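Local coordinates for protein cytosol aminopeptidase (Staphylococcus aureus subsp. aureus, PDB 3KZW) that probably removes N-terminal amino acids from peptides as a metal-dependent leucyl aminopeptidase that assembles from six chains, at residues F206-P211 with M303-C308; A343-D348 with M362-E367. One frame throughout, in Å; residues are numbered along the deposited sequence.

Interaction 1 (F206-P211 with M303-C308); sequences FSNMPP and MKFDMC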
loop_
_atom_site.group_PDB
_atom_site.type_symbol
_atom_site.label_atom_id
_atom_site.label_comp_id
_atom_site.label_asym_id
_atom_site.label_seq_id
_atom_site.Cartn_x
_atom_site.Cartn_y
_atom_site.Cartn_z
ATOM N N PHE A 206 -28.207 14.305 17.472
ATOM C CA PHE A 206 -28.390 13.903 16.082
ATOM C C PHE A 206 -27.130 13.254 15.518
ATOM O O PHE A 206 -27.210 12.273 14.786
ATOM C CB PHE A 206 -28.798 15.095 15.211
ATOM C CG PHE A 206 -30.240 15.496 15.358
ATOM C CD1 PHE A 206 -31.262 14.584 15.109
ATOM C CD2 PHE A 206 -30.578 16.798 15.723
ATOM C CE1 PHE A 206 -32.600 14.957 15.240
ATOM C CE2 PHE A 206 -31.911 17.182 15.855
ATOM C CZ PHE A 206 -32.925 16.257 15.613
ATOM N N SER A 207 -25.974 13.806 15.873
ATOM C CA SER A 207 -24.694 13.314 15.377
ATOM C C SER A 207 -24.329 11.946 15.953
ATOM O O SER A 207 -23.836 11.078 15.235
ATOM C CB SER A 207 -23.586 14.326 15.669
ATOM O OG SER A 207 -23.874 15.583 15.082
ATOM N N ASN A 208 -24.585 11.759 17.245
ATOM C CA ASN A 208 -24.275 10.506 17.930
ATOM C C ASN A 208 -25.199 9.352 17.552
ATOM O O ASN A 208 -24.864 8.188 17.762
ATOM C CB ASN A 208 -24.283 10.705 19.449
ATOM C CG ASN A 208 -22.938 11.145 19.990
ATOM O OD1 ASN A 208 -21.894 10.605 19.613
ATOM N ND2 ASN A 208 -22.954 12.121 20.893
ATOM N N MET A 209 -26.360 9.688 16.995
ATOM C CA MET A 209 -27.363 8.709 16.594
ATOM C C MET A 209 -26.790 7.714 15.584
ATOM O O MET A 209 -26.129 8.128 14.629
ATOM C CB MET A 209 -28.564 9.427 15.983
ATOM C CG MET A 209 -29.889 8.751 16.253
ATOM S SD MET A 209 -30.526 9.159 17.886
ATOM C CE MET A 209 -31.207 10.801 17.558
ATOM N N PRO A 210 -27.032 6.401 15.797
ATOM C CA PRO A 210 -26.568 5.364 14.870
ATOM C C PRO A 210 -27.206 5.519 13.491
ATOM O O PRO A 210 -28.389 5.853 13.404
ATOM C CB PRO A 210 -27.048 4.063 15.520
ATOM C CG PRO A 210 -27.311 4.397 16.932
ATOM C CD PRO A 210 -27.750 5.821 16.944
ATOM N N PRO A 211 -26.428 5.281 12.417
ATOM C CA PRO A 211 -26.895 5.485 11.041
ATOM C C PRO A 211 -28.034 4.551 10.617
ATOM O O PRO A 211 -28.788 4.884 9.706
ATOM C CB PRO A 211 -25.645 5.219 10.199
ATOM C CG PRO A 211 -24.785 4.370 11.046
ATOM C CD PRO A 211 -25.031 4.812 12.453
ATOM N N MET A 303 -18.309 7.461 10.478
ATOM C CA MET A 303 -18.912 8.148 9.328
ATOM C C MET A 303 -20.389 8.504 9.507
ATOM O O MET A 303 -21.014 9.058 8.599
ATOM C CB MET A 303 -18.682 7.378 8.021
ATOM C CG MET A 303 -17.288 7.584 7.438
ATOM S SD MET A 303 -16.910 9.328 7.169
ATOM C CE MET A 303 -15.176 9.402 7.616
ATOM N N LYS A 304 -20.938 8.193 10.681
ATOM C CA LYS A 304 -22.262 8.678 11.068
ATOM C C LYS A 304 -22.195 10.178 11.370
ATOM O O LYS A 304 -23.223 10.862 11.417
ATOM C CB LYS A 304 -22.801 7.900 12.275
ATOM C CG LYS A 304 -22.016 8.092 13.568
ATOM C CD LYS A 304 -22.701 7.408 14.736
ATOM C CE LYS A 304 -21.888 7.563 16.008
ATOM N NZ LYS A 304 -22.488 6.821 17.144
ATOM N N PHE A 305 -20.973 10.676 11.568
ATOM C CA PHE A 305 -20.720 12.089 11.853
ATOM C C PHE A 305 -20.614 12.939 10.584
ATOM O O PHE A 305 -20.222 14.105 10.639
ATOM C CB PHE A 305 -19.448 12.248 12.694
ATOM C CG PHE A 305 -19.512 11.590 14.047
ATOM C CD1 PHE A 305 -20.617 11.764 14.878
ATOM C CD2 PHE A 305 -18.448 10.818 14.505
ATOM C CE1 PHE A 305 -20.669 11.160 16.135
ATOM C CE2 PHE A 305 -18.490 10.214 15.762
ATOM C CZ PHE A 305 -19.603 10.386 16.576
ATOM N N ASP A 306 -20.968 12.358 9.442
ATOM C CA ASP A 306 -20.894 13.073 8.173
ATOM C C ASP A 306 -22.095 13.997 7.959
ATOM O O ASP A 306 -22.209 14.641 6.911
ATOM C CB ASP A 306 -20.744 12.097 7.002
ATOM C CG ASP A 306 -19.816 12.628 5.921
ATOM O OD1 ASP A 306 -18.765 13.211 6.283
ATOM O OD2 ASP A 306 -20.125 12.460 4.716
ATOM N N MET A 307 -22.985 14.050 8.949
ATOM C CA MET A 307 -24.136 14.954 8.920
ATOM C C MET A 307 -24.074 16.012 10.026
ATOM O O MET A 307 -25.067 16.695 10.289
ATOM C CB MET A 307 -25.462 14.177 8.965
ATOM C CG MET A 307 -25.515 13.011 9.947
ATOM S SD MET A 307 -25.402 13.474 11.688
ATOM C CE MET A 307 -26.937 14.372 11.931
ATOM N N CYS A 308 -22.906 16.143 10.657
ATOM C CA CYS A 308 -22.670 17.150 11.698
ATOM C C CYS A 308 -23.022 18.565 11.235
ATOM O O CYS A 308 -23.562 19.361 12.007
ATOM C CB CYS A 308 -21.216 17.106 12.174
ATOM S SG CYS A 308 -20.853 15.778 13.351
HETATM O O HOH W 1 -25.637 10.135 12.892
#

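Interaction 2 (A343-D348 with M362-E367); sequences ASMKPD and MNTDAE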
loop_
_atom_site.group_PDB
_atom_site.type_symbol
_atom_site.label_atom_id
_atom_site.label_comp_id
_atom_site.label_asym_id
_atom_site.label_seq_id
_atom_site.Cartn_x
_atom_site.Cartn_y
_atom_site.Cartn_z
ATOM N N ALA A 343 -27.686 0.308 -8.789
ATOM C CA ALA A 343 -27.957 1.513 -9.571
ATOM C C ALA A 343 -27.422 2.809 -8.947
ATOM O O ALA A 343 -27.854 3.901 -9.323
ATOM C CB ALA A 343 -29.456 1.626 -9.862
ATOM N N SER A 344 -26.478 2.690 -8.015
ATOM C CA SER A 344 -25.884 3.868 -7.367
ATOM C C SER A 344 -24.923 4.606 -8.303
ATOM O O SER A 344 -24.518 4.066 -9.341
ATOM C CB SER A 344 -25.187 3.488 -6.057
ATOM O OG SER A 344 -24.246 2.456 -6.255
ATOM N N MET A 345 -24.568 5.839 -7.941
ATOM C CA MET A 345 -23.696 6.669 -8.777
ATOM C C MET A 345 -22.290 6.085 -8.932
ATOM O O MET A 345 -21.775 5.424 -8.028
ATOM C CB MET A 345 -23.647 8.122 -8.276
ATOM C CG MET A 345 -23.042 8.328 -6.893
ATOM S SD MET A 345 -22.772 10.080 -6.530
ATOM C CE MET A 345 -22.110 9.995 -4.870
ATOM N N LYS A 346 -21.691 6.325 -10.097
ATOM C CA LYS A 346 -20.390 5.764 -10.457
ATOM C C LYS A 346 -19.513 6.866 -11.036
ATOM O O LYS A 346 -20.035 7.840 -11.583
ATOM C CB LYS A 346 -20.541 4.657 -11.512
ATOM C CG LYS A 346 -21.812 3.822 -11.404
ATOM C CD LYS A 346 -22.040 2.943 -12.630
ATOM C CE LYS A 346 -22.513 3.722 -13.851
ATOM N NZ LYS A 346 -23.886 4.269 -13.693
ATOM N N PRO A 347 -18.177 6.723 -10.924
ATOM C CA PRO A 347 -17.281 7.610 -11.666
ATOM C C PRO A 347 -17.572 7.560 -13.166
ATOM O O PRO A 347 -17.776 6.477 -13.708
ATOM C CB PRO A 347 -15.903 7.022 -11.375
ATOM C CG PRO A 347 -16.048 6.416 -10.031
ATOM C CD PRO A 347 -17.437 5.859 -9.985
ATOM N N ASP A 348 -17.597 8.729 -13.809
ATOM C CA ASP A 348 -17.958 8.903 -15.235
ATOM C C ASP A 348 -19.418 9.310 -15.456
ATOM O O ASP A 348 -19.771 9.787 -16.538
ATOM C CB ASP A 348 -17.627 7.673 -16.095
ATOM C CG ASP A 348 -16.138 7.442 -16.249
ATOM O OD1 ASP A 348 -15.345 8.393 -16.081
ATOM O OD2 ASP A 348 -15.762 6.292 -16.544
ATOM N N MET A 362 -16.440 12.162 -10.924
ATOM C CA MET A 362 -15.230 11.349 -11.073
ATOM C C MET A 362 -14.825 10.638 -9.780
ATOM O O MET A 362 -13.989 9.732 -9.797
ATOM C CB MET A 362 -14.073 12.198 -11.604
ATOM C CG MET A 362 -14.245 12.649 -13.051
ATOM S SD MET A 362 -14.523 11.302 -14.233
ATOM C CE MET A 362 -12.877 10.594 -14.355
ATOM N N ASN A 363 -15.428 11.057 -8.669
ATOM C CA ASN A 363 -15.170 10.480 -7.356
ATOM C C ASN A 363 -16.451 10.538 -6.528
ATOM O O ASN A 363 -16.925 11.622 -6.179
ATOM C CB ASN A 363 -14.028 11.243 -6.671
ATOM C CG ASN A 363 -13.632 10.657 -5.317
ATOM O OD1 ASN A 363 -14.217 9.690 -4.829
ATOM N ND2 ASN A 363 -12.623 11.259 -4.702
ATOM N N THR A 364 -17.011 9.369 -6.228
ATOM C CA THR A 364 -18.275 9.287 -5.489
ATOM C C THR A 364 -18.112 9.591 -3.997
ATOM O O THR A 364 -19.100 9.792 -3.288
ATOM C CB THR A 364 -18.974 7.916 -5.673
ATOM O OG1 THR A 364 -18.115 6.869 -5.208
ATOM C CG2 THR A 364 -19.328 7.676 -7.139
ATOM N N ASP A 365 -16.867 9.628 -3.527
ATOM C CA ASP A 365 -16.572 9.992 -2.144
ATOM C C ASP A 365 -16.540 11.516 -1.971
ATOM O O ASP A 365 -16.489 12.026 -0.848
ATOM C CB ASP A 365 -15.257 9.352 -1.684
ATOM C CG ASP A 365 -15.108 9.329 -0.165
ATOM O OD1 ASP A 365 -16.091 9.632 0.552
ATOM O OD2 ASP A 365 -13.999 9.004 0.313
ATOM N N ALA A 366 -16.574 12.233 -3.091
ATOM C CA ALA A 366 -16.762 13.677 -3.082
ATOM C C ALA A 366 -18.255 13.995 -3.201
ATOM O O ALA A 366 -18.676 14.770 -4.066
ATOM C CB ALA A 366 -15.971 14.321 -4.209
ATOM N N GLU A 367 -19.046 13.386 -2.318
ATOM C CA GLU A 367 -20.507 13.477 -2.363
ATOM C C GLU A 367 -21.041 14.754 -1.705
ATOM O O GLU A 367 -22.113 15.246 -2.069
ATOM C CB GLU A 367 -21.147 12.225 -1.734
ATOM C CG GLU A 367 -21.293 12.223 -0.200
ATOM C CD GLU A 367 -19.966 12.178 0.564
ATOM O OE1 GLU A 367 -18.986 11.571 0.078
ATOM O OE2 GLU A 367 -19.911 12.742 1.679
#

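Interaction 1 (F206-P211 with M303-C308)
Lys-304 makes the one direct hydrogen bond between 206-211 and 303-308. Its NZ donates to Asn-208 O at 2.8 Å. The ammonium meets this carbonyl from above its plane, with a C=O...N angle of 131°. CG stands between the backbone N and the carbonyl carbon (chi1 66°), and from there the chain runs fully extended to the helix end. A water within hydrogen-bonding distance of both Met-209 O (2.7 Å) and Lys-304 O bridges the backbones, though it has too few protons for every acceptor nearby.

The apolar part of the same lysine packs as well. Its CB lies 3.8 Å from Pro-211 CD, where the two side chains pass at a slant. Its CG sits over the centre of the Phe-305 ring, 4.1 Å above the plane. At the edge of that ring Asn-208 OD1 lies 3.7 Å from CE1, with the amide turned 73° from the ring plane. Asn-208 ND2 bonds to Tyr-160 OH, which helps to fix the amide.

Sulfur atoms fill the other end. Met-307 is bent at both outer torsions, which brings its CE to 3.8 Å from Phe-206 CB. Its SD rests near the backbone of Ser-207. Cys-308 SG lies 3.5 Å from Ser-207 OG, whose hydrogen bond goes back to Ala-203 O in its own helix.

Asp-306, in the same loop, pairs with Lys-283. In leucyl aminopeptidases the matching aspartate is a metal ligand, so this loop probably belongs to the active site.

The contact joins the C-terminal end of helix 188-208 to the start of helix 308-322, with Met-307 at the N-cap. Pro-500 of strand 499-500 packs against Ser-207, Asn-208 and Phe-305, and Tyr-287 of strand 287-288 packs against Pro-211. From a neighbouring subunit, Ile-449 covers Pro-210 and Lys-304.

Interaction 2 (A343-D348 with M362-E367)
The side chains of Met-345 and Thr-364 lie alongside each other and point opposite ways. Met-345 CG lies between its backbone N and carbonyl carbon (chi1 64°), and the chain then runs straight. Its CE therefore passes Thr-364 CB at 3.8 Å and ends near Glu-367 CB, 4.0 Å away. In return, Thr-364 CG2 lies 3.8 Å from Met-345 CG.

The same methyl serves Pro-347, which crosses the threonine at about a right angle, with Pro-347 CD 3.9 Å from Thr-364 CG2. Thr-364 thus gives its carbon branch to this contact. Its hydroxyl is bonded to Gly-290 O and Ser-293 N.

At the far end Met-362 has CG anti to its carbonyl carbon (chi1 -69°) and turns again at chi2, which carries SD to Asp-348. The bend at chi3 keeps CE by the same carboxylate. SD lies 3.5 Å from Asp-348 OD1, and the two side chains meet obliquely. The carboxylate is held by Lys-304 N and Thr-302 N of a neighbouring subunit.

The shape of 362-367 comes from an Asx turn, with Asp-365 N bonded to Asn-363 OD1, and from a type I turn between Asn-363 and Ala-366. It carries the Asn-Thr-Asp-Ala-Glu signature of the leucyl aminopeptidase family.

The contact joins the loop after strand 328-338 to the loop that leads into helix 368-380. Asn-338 of that strand and Val-253 of helix 248-254 pack against both Met-345 and Glu-367.

Both contacts are buried, but interaction 1 lies nearer the middle of the chain, about 13 Å from its centre against 30 Å for interaction 2. Interaction 1 joins two helix ends and combines a lysine-carbonyl bond, a water and sulfur packing. Interaction 2 joins two loops through apolar and methionine contacts. No polar bond spans its segments; Thr-364 OG1 and the Asp-348 carboxylate bond elsewhere, while Asn-363 OD1 serves its own turn. The two meet where Asp-306 approaches Glu-367, close to Lys-283 and Asp-288. This cluster is consistent with the two-metal site of relatives. Both also face neighbouring subunits: Ile-449 of one packs on interaction 1, Met-300 and Ala-301 of another on interaction 2.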